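Local structure of phosphohistidine phosphatase SixA (Escherichia coli, 1UJC) at residues M1-R7 with A132-L138; L119-E123 with G142-F146. The protein removes the phosphoryl group from phosphohistidine in the HPt domain of the sensor ArcB, part of a multistep His-Asp phosphorelay. All coordinates share one frame. Residue numbers count along the deposited sequence, not the author numbering.

Contact 1. Residues M1-R7 with A132-L138; sequences MQVFIMR and AIASVTL. With WO4 (tungstate(VI)ion), chain C.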
ATOM      1  N   MET A   1       5.337   7.842 -12.513  1.00  9.19           N
ATOM      2  CA  MET A   1       5.739   6.870 -11.458  1.00 11.80           C
ATOM      3  C   MET A   1       4.573   5.987 -11.052  1.00 11.93           C
ATOM      4  O   MET A   1       3.476   6.476 -10.788  1.00 14.81           O
ATOM      5  CB  MET A   1       6.272   7.611 -10.227  1.00 11.49           C
ATOM      6  CG  MET A   1       6.690   6.698  -9.078  1.00 11.23           C
ATOM      7  SD  MET A   1       7.433   7.583  -7.671  1.00 11.51           S
ATOM      8  CE  MET A   1       5.944   8.137  -6.770  1.00  8.79           C
ATOM      9  N   GLN A   2       4.814   4.682 -11.008  1.00 12.87           N
ATOM     10  CA  GLN A   2       3.784   3.726 -10.629  1.00 13.71           C
ATOM     11  C   GLN A   2       3.678   3.644  -9.114  1.00 13.68           C
ATOM     12  O   GLN A   2       4.662   3.397  -8.427  1.00 13.06           O
ATOM     13  CB  GLN A   2       4.105   2.337 -11.180  1.00 15.76           C
ATOM     14  CG  GLN A   2       3.971   2.191 -12.689  1.00 19.51           C
ATOM     15  CD  GLN A   2       2.612   2.627 -13.203  1.00 21.22           C
ATOM     16  OE1 GLN A   2       2.401   3.799 -13.510  1.00 18.45           O
ATOM     17  NE2 GLN A   2       1.676   1.685 -13.283  1.00 21.70           N
ATOM     18  N   VAL A   3       2.480   3.866  -8.593  1.00 12.59           N
ATOM     19  CA  VAL A   3       2.273   3.792  -7.159  1.00 12.56           C
ATOM     20  C   VAL A   3       1.295   2.672  -6.871  1.00 12.52           C
ATOM     21  O   VAL A   3       0.212   2.627  -7.447  1.00 14.47           O
ATOM     22  CB  VAL A   3       1.706   5.114  -6.600  1.00 11.50           C
ATOM     23  CG1 VAL A   3       1.531   5.005  -5.095  1.00 11.21           C
ATOM     24  CG2 VAL A   3       2.641   6.263  -6.946  1.00 11.78           C
ATOM     25  N   PHE A   4       1.688   1.751  -6.001  1.00 11.19           N
ATOM     26  CA  PHE A   4       0.818   0.645  -5.637  1.00 12.39           C
ATOM     27  C   PHE A   4       0.410   0.805  -4.184  1.00 11.49           C
ATOM     28  O   PHE A   4       1.220   0.624  -3.277  1.00 12.47           O
ATOM     29  CB  PHE A   4       1.526  -0.694  -5.838  1.00 14.05           C
ATOM     30  CG  PHE A   4       1.953  -0.942  -7.256  1.00 15.39           C
ATOM     31  CD1 PHE A   4       3.225  -0.592  -7.685  1.00 14.63           C
ATOM     32  CD2 PHE A   4       1.069  -1.512  -8.167  1.00 17.14           C
ATOM     33  CE1 PHE A   4       3.615  -0.805  -9.003  1.00 16.19           C
ATOM     34  CE2 PHE A   4       1.451  -1.730  -9.491  1.00 16.35           C
ATOM     35  CZ  PHE A   4       2.725  -1.376  -9.908  1.00 17.43           C
ATOM     36  N   ILE A   5      -0.856   1.146  -3.977  1.00 10.47           N
ATOM     37  CA  ILE A   5      -1.394   1.361  -2.642  1.00 11.30           C
ATOM     38  C   ILE A   5      -2.047   0.090  -2.129  1.00 11.96           C
ATOM     39  O   ILE A   5      -2.969  -0.445  -2.750  1.00 12.53           O
ATOM     40  CB  ILE A   5      -2.420   2.505  -2.666  1.00 11.35           C
ATOM     41  CG1 ILE A   5      -1.762   3.759  -3.255  1.00 11.50           C
ATOM     42  CG2 ILE A   5      -2.946   2.767  -1.262  1.00 13.00           C
ATOM     43  CD1 ILE A   5      -2.692   4.919  -3.474  1.00  8.08           C
ATOM     44  N   MET A   6      -1.574  -0.390  -0.985  1.00 11.23           N
ATOM     45  CA  MET A   6      -2.100  -1.619  -0.418  1.00 11.68           C
ATOM     46  C   MET A   6      -2.604  -1.500   1.014  1.00 11.81           C
ATOM     47  O   MET A   6      -2.001  -0.833   1.852  1.00 11.59           O
ATOM     48  CB  MET A   6      -1.022  -2.706  -0.501  1.00 13.20           C
ATOM     49  CG  MET A   6      -1.395  -4.048   0.101  1.00 12.45           C
ATOM     50  SD  MET A   6      -0.073  -5.252  -0.177  1.00 14.22           S
ATOM     51  CE  MET A   6      -1.001  -6.819  -0.112  1.00 14.58           C
ATOM     52  N   ARG A   7      -3.733  -2.144   1.282  1.00 12.41           N
ATOM     53  CA  ARG A   7      -4.300  -2.153   2.624  1.00 13.42           C
ATOM     54  C   ARG A   7      -3.704  -3.373   3.318  1.00 13.38           C
ATOM     55  O   ARG A   7      -3.618  -4.449   2.729  1.00 12.46           O
ATOM     56  CB  ARG A   7      -5.825  -2.293   2.573  1.00 14.05           C
ATOM     57  CG  ARG A   7      -6.468  -2.373   3.944  1.00 13.48           C
ATOM     58  CD  ARG A   7      -7.969  -2.566   3.835  1.00 13.95           C
ATOM     59  NE  ARG A   7      -8.598  -2.614   5.148  1.00 18.04           N
ATOM     60  CZ  ARG A   7      -9.842  -3.028   5.367  1.00 17.85           C
ATOM     61  NH1 ARG A   7     -10.598  -3.435   4.355  1.00 14.76           N
ATOM     62  NH2 ARG A   7     -10.328  -3.042   6.600  1.00 16.73           N
ATOM     63  N   ALA A 132      -5.933  -5.764  -0.585  1.00 10.91           N
ATOM     64  CA  ALA A 132      -6.274  -5.245  -1.911  1.00 11.69           C
ATOM     65  C   ALA A 132      -5.254  -4.192  -2.341  1.00 10.76           C
ATOM     66  O   ALA A 132      -4.701  -3.482  -1.506  1.00 11.83           O
ATOM     67  CB  ALA A 132      -7.675  -4.641  -1.897  1.00  9.86           C
ATOM     68  N   ILE A 133      -5.020  -4.083  -3.643  1.00 11.34           N
ATOM     69  CA  ILE A 133      -4.049  -3.125  -4.152  1.00 12.48           C
ATOM     70  C   ILE A 133      -4.600  -2.209  -5.237  1.00 13.81           C
ATOM     71  O   ILE A 133      -5.249  -2.659  -6.180  1.00 14.33           O
ATOM     72  CB  ILE A 133      -2.810  -3.843  -4.727  1.00 11.44           C
ATOM     73  CG1 ILE A 133      -2.077  -4.596  -3.614  1.00 14.40           C
ATOM     74  CG2 ILE A 133      -1.870  -2.836  -5.380  1.00 14.65           C
ATOM     75  CD1 ILE A 133      -0.903  -5.415  -4.110  1.00 12.61           C
ATOM     76  N   ALA A 134      -4.324  -0.919  -5.096  1.00 13.53           N
ATOM     77  CA  ALA A 134      -4.765   0.060  -6.077  1.00 12.65           C
ATOM     78  C   ALA A 134      -3.542   0.536  -6.846  1.00 12.45           C
ATOM     79  O   ALA A 134      -2.496   0.812  -6.257  1.00 12.55           O
ATOM     80  CB  ALA A 134      -5.438   1.231  -5.387  1.00 12.62           C
ATOM     81  N   SER A 135      -3.676   0.616  -8.164  1.00 11.33           N
ATOM     82  CA  SER A 135      -2.593   1.067  -9.027  1.00 11.56           C
ATOM     83  C   SER A 135      -2.856   2.488  -9.481  1.00 11.32           C
ATOM     84  O   SER A 135      -3.915   2.791 -10.025  1.00  9.61           O
ATOM     85  CB  SER A 135      -2.471   0.177 -10.258  1.00 10.49           C
ATOM     86  OG  SER A 135      -1.716   0.835 -11.257  1.00 13.11           O
ATOM     87  N   VAL A 136      -1.874   3.350  -9.265  1.00 10.66           N
ATOM     88  CA  VAL A 136      -1.982   4.751  -9.631  1.00 12.07           C
ATOM     89  C   VAL A 136      -0.722   5.205 -10.341  1.00 11.94           C
ATOM     90  O   VAL A 136       0.378   4.979  -9.854  1.00 14.44           O
ATOM     91  CB  VAL A 136      -2.155   5.640  -8.376  1.00 11.72           C
ATOM     92  CG1 VAL A 136      -2.093   7.110  -8.760  1.00 13.06           C
ATOM     93  CG2 VAL A 136      -3.476   5.318  -7.685  1.00 10.75           C
ATOM     94  N   THR A 137      -0.883   5.839 -11.494  1.00 12.29           N
ATOM     95  CA  THR A 137       0.270   6.359 -12.212  1.00 11.87           C
ATOM     96  C   THR A 137       0.323   7.834 -11.853  1.00 12.55           C
ATOM     97  O   THR A 137      -0.606   8.583 -12.155  1.00 12.58           O
ATOM     98  CB  THR A 137       0.113   6.208 -13.726  1.00 11.82           C
ATOM     99  OG1 THR A 137       0.096   4.817 -14.063  1.00 10.01           O
ATOM    100  CG2 THR A 137       1.265   6.897 -14.447  1.00 13.37           C
ATOM    101  N   LEU A 138       1.400   8.240 -11.189  1.00 12.36           N
ATOM    102  CA  LEU A 138       1.556   9.624 -10.755  1.00 13.31           C
ATOM    103  C   LEU A 138       2.624  10.368 -11.545  1.00 14.17           C
ATOM    104  O   LEU A 138       3.728   9.854 -11.758  1.00 14.25           O
ATOM    105  CB  LEU A 138       1.911   9.657  -9.269  1.00 12.97           C
ATOM    106  CG  LEU A 138       1.985  11.000  -8.537  1.00 14.07           C
ATOM    107  CD1 LEU A 138       0.609  11.670  -8.493  1.00 12.62           C
ATOM    108  CD2 LEU A 138       2.491  10.752  -7.126  1.00 14.37           C
TER
HETATM  109  W   WO4 C 163      -7.436  -1.448   9.194  1.00 16.76           W
HETATM  110  O1  WO4 C 163      -7.353  -1.048   7.510  1.00 14.52           O
HETATM  111  O2  WO4 C 163      -5.971  -0.965   9.987  1.00 18.72           O
HETATM  112  O3  WO4 C 163      -7.832  -3.114   9.424  1.00 23.77           O
HETATM  113  O4  WO4 C 163      -8.714  -0.530   9.913  1.00 16.35           O
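This is an antiparallel strand pairing: strand 2-7, inside the mixed sheet and hydrogen-bonded along its other edge to strand 102-107, pairs with 133-138, the strand next to outermost 144-150. Their axes approach to 4.5 Å at 160°. Backbone hydrogen bonds come in pairs: M1 N to L138 O (2.7 Å) with L138 N to M1 O (2.8 Å), V3 N to V136 O (2.7 Å) with V136 N to V3 O (2.9 Å), and I5 N to A134 O with A134 N to I5 O (2.8 Å each). R7 N to A132 O, at 3.2 Å, ends the ladder. V3, I5, A134 and V136 occupy one face, where I5 also packs on helix 111-119. The opposite face carries F4 and M6 beside I133 (M6 CB to I133 CG1 3.8 Å). Further along it, S135 OG and T137 OG1 both hydrogen-bond N147, and T137 OG1 lies 2.6 Å from Q2 OE1. R7 NE donates to tungstate O1 (3.1 Å); R55, H108 and L109 also bind the anion. Seven backbone hydrogen bonds thus fix the first strand of the histidine phosphatase fold, whose arginine reaches a pocket where tungstate probably mimics phosphate.

Contact 2. Residues L119-E123 with G142-F146; sequences LCPGE and GNGTF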
ATOM      1  N   LEU A 119      -4.723  11.795  -4.817  1.00 12.54           N
ATOM      2  CA  LEU A 119      -3.770  11.704  -5.919  1.00 12.57           C
ATOM      3  C   LEU A 119      -4.432  11.790  -7.292  1.00 11.75           C
ATOM      4  O   LEU A 119      -3.855  12.329  -8.240  1.00 10.79           O
ATOM      5  CB  LEU A 119      -2.995  10.384  -5.831  1.00 10.72           C
ATOM      6  CG  LEU A 119      -2.189  10.101  -4.563  1.00 10.90           C
ATOM      7  CD1 LEU A 119      -1.732   8.652  -4.578  1.00 12.50           C
ATOM      8  CD2 LEU A 119      -0.997  11.040  -4.479  1.00 10.89           C
ATOM      9  N   CYS A 120      -5.651  11.272  -7.394  1.00 11.59           N
ATOM     10  CA  CYS A 120      -6.351  11.239  -8.673  1.00 12.08           C
ATOM     11  C   CYS A 120      -7.601  12.100  -8.793  1.00 12.99           C
ATOM     12  O   CYS A 120      -8.623  11.816  -8.177  1.00 13.34           O
ATOM     13  CB  CYS A 120      -6.716   9.793  -9.012  1.00 11.58           C
ATOM     14  SG  CYS A 120      -5.326   8.649  -8.899  1.00 13.15           S
ATOM     15  N   PRO A 121      -7.531  13.166  -9.602  1.00 13.95           N
ATOM     16  CA  PRO A 121      -8.678  14.054  -9.798  1.00 14.03           C
ATOM     17  C   PRO A 121      -9.877  13.294 -10.367  1.00 14.27           C
ATOM     18  O   PRO A 121      -9.713  12.403 -11.199  1.00 13.94           O
ATOM     19  CB  PRO A 121      -8.139  15.088 -10.782  1.00 14.71           C
ATOM     20  CG  PRO A 121      -6.699  15.190 -10.388  1.00 12.77           C
ATOM     21  CD  PRO A 121      -6.317  13.737 -10.213  1.00 12.20           C
ATOM     22  N   GLY A 122     -11.074  13.641  -9.905  1.00 13.87           N
ATOM     23  CA  GLY A 122     -12.282  12.999 -10.400  1.00 14.40           C
ATOM     24  C   GLY A 122     -12.643  11.664  -9.775  1.00 14.92           C
ATOM     25  O   GLY A 122     -13.690  11.097 -10.083  1.00 15.18           O
ATOM     26  N   GLU A 123     -11.790  11.160  -8.892  1.00 14.05           N
ATOM     27  CA  GLU A 123     -12.044   9.874  -8.254  1.00 14.04           C
ATOM     28  C   GLU A 123     -12.558  10.024  -6.834  1.00 14.37           C
ATOM     29  O   GLU A 123     -12.104  10.891  -6.089  1.00 14.84           O
ATOM     30  CB  GLU A 123     -10.762   9.035  -8.205  1.00 13.83           C
ATOM     31  CG  GLU A 123     -10.124   8.735  -9.545  1.00 14.48           C
ATOM     32  CD  GLU A 123     -10.957   7.807 -10.409  1.00 17.05           C
ATOM     33  OE1 GLU A 123     -11.822   7.080  -9.861  1.00 16.34           O
ATOM     34  OE2 GLU A 123     -10.728   7.794 -11.636  1.00 14.17           O
ATOM     35  N   GLY A 142       2.103  15.896  -9.528  1.00 18.69           N
ATOM     36  CA  GLY A 142       1.186  15.339  -8.549  1.00 18.58           C
ATOM     37  C   GLY A 142      -0.131  14.866  -9.131  1.00 18.56           C
ATOM     38  O   GLY A 142      -1.067  14.579  -8.394  1.00 19.33           O
ATOM     39  N   ASN A 143      -0.208  14.778 -10.454  1.00 18.38           N
ATOM     40  CA  ASN A 143      -1.435  14.341 -11.099  1.00 19.59           C
ATOM     41  C   ASN A 143      -1.408  12.829 -11.305  1.00 17.66           C
ATOM     42  O   ASN A 143      -0.573  12.302 -12.047  1.00 17.38           O
ATOM     43  CB  ASN A 143      -1.608  15.057 -12.436  1.00 22.79           C
ATOM     44  CG  ASN A 143      -3.047  15.435 -12.704  1.00 28.75           C
ATOM     45  OD1 ASN A 143      -3.354  16.114 -13.691  1.00 33.08           O
ATOM     46  ND2 ASN A 143      -3.943  15.003 -11.823  1.00 29.09           N
ATOM     47  N   GLY A 144      -2.325  12.136 -10.643  1.00 15.69           N
ATOM     48  CA  GLY A 144      -2.366  10.694 -10.750  1.00 13.80           C
ATOM     49  C   GLY A 144      -3.584  10.150 -11.457  1.00 12.98           C
ATOM     50  O   GLY A 144      -4.659  10.749 -11.436  1.00 12.31           O
ATOM     51  N   THR A 145      -3.399   8.995 -12.080  1.00 12.94           N
ATOM     52  CA  THR A 145      -4.456   8.309 -12.806  1.00 13.69           C
ATOM     53  C   THR A 145      -4.728   6.976 -12.113  1.00 13.47           C
ATOM     54  O   THR A 145      -3.798   6.209 -11.858  1.00 12.27           O
ATOM     55  CB  THR A 145      -4.020   8.031 -14.250  1.00 14.61           C
ATOM     56  OG1 THR A 145      -3.892   9.271 -14.951  1.00 18.00           O
ATOM     57  CG2 THR A 145      -5.027   7.151 -14.953  1.00 18.43           C
ATOM     58  N   PHE A 146      -5.997   6.715 -11.804  1.00 12.02           N
ATOM     59  CA  PHE A 146      -6.407   5.471 -11.149  1.00 13.09           C
ATOM     60  C   PHE A 146      -6.568   4.388 -12.220  1.00 13.36           C
ATOM     61  O   PHE A 146      -7.578   4.335 -12.925  1.00 12.26           O
ATOM     62  CB  PHE A 146      -7.724   5.702 -10.398  1.00 14.15           C
ATOM     63  CG  PHE A 146      -8.176   4.536  -9.563  1.00 14.79           C
ATOM     64  CD1 PHE A 146      -7.273   3.572  -9.123  1.00 13.41           C
ATOM     65  CD2 PHE A 146      -9.511   4.426  -9.183  1.00 16.05           C
ATOM     66  CE1 PHE A 146      -7.684   2.517  -8.323  1.00 12.54           C
ATOM     67  CE2 PHE A 146      -9.940   3.373  -8.377  1.00 15.96           C
ATOM     68  CZ  PHE A 146      -9.022   2.413  -7.946  1.00 17.44           C
TER
HETATM   69  O   HOH W   1      -7.456  11.264 -12.438  1.00 16.19           O
HETATM   70  O   HOH W   2      -8.413   8.471 -12.780  1.00 18.65           O
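Direct backbone bonding between 119-123 and 142-146 comes down to one hydrogen bond, G144 N to L119 O at 2.9 Å, with an N-H...O angle of 137°. Next to it, C120 CA approaches G144 O to 3.3 Å in a CA-H...O contact, and the two CA atoms of C120 and G144 are 4.5 Å apart. Such closeness depends on G144 having no side chain: an ideal CB there would lie 3.0 Å from L119 O, a clash, and 3.4 Å from C120 SG.

Van der Waals contacts flank this point. C120 SG lies 4.1 Å from F146 CB, and C120 also packs on V136 of strand 133-138. P121 CG meets N143 ND2 at 3.1 Å, a close touch at the protein surface. E123 OE1 reaches the edge of the F146 ring, 3.6 Å from CD2.

Two waters add bridging polar links. The first donates to P121 O (2.8 Å) and to G144 O (3.0 Å); the second donates to E123 OE2 (2.7 Å) and accepts from F146 N (3.1 Å). Water thus serves two backbone groups of the outermost strand 144-150 on the side facing the loop.

C120 to E123 form a type II beta turn, closed by a weak E123 N to C120 O hydrogen bond of 3.3 Å, with G122 at phi 82°, psi -4° in its third position. The arrangement is that of a tight turn at the C-terminal end of helix 111-119, docked against the start of an edge strand in the sheet of the alpha/beta histidine phosphatase fold.

The centres of contacts 1 and 2 are about 11 Å apart, and both reach the same sheet, in which strands 2-7, 133-138 and 144-150 are consecutive neighbours. Along the chain their segments alternate: 1-7, 119-123, 132-138, then 142-146. Strands 133-138 and 144-150 follow each other directly, and T137 O with T145 N, 2.8 Å apart, make a probable hydrogen bond between the contacts. On the side of helix 111-119, V136 CG1 packs 3.6 Å from C120 SG. Contact 1 is buried, its centre about 7 Å from that of the chain, whereas the centre of contact 2 lies about 16 Å from it, so together they join the inner strand whose R7 binds tungstate to the sheet's edge.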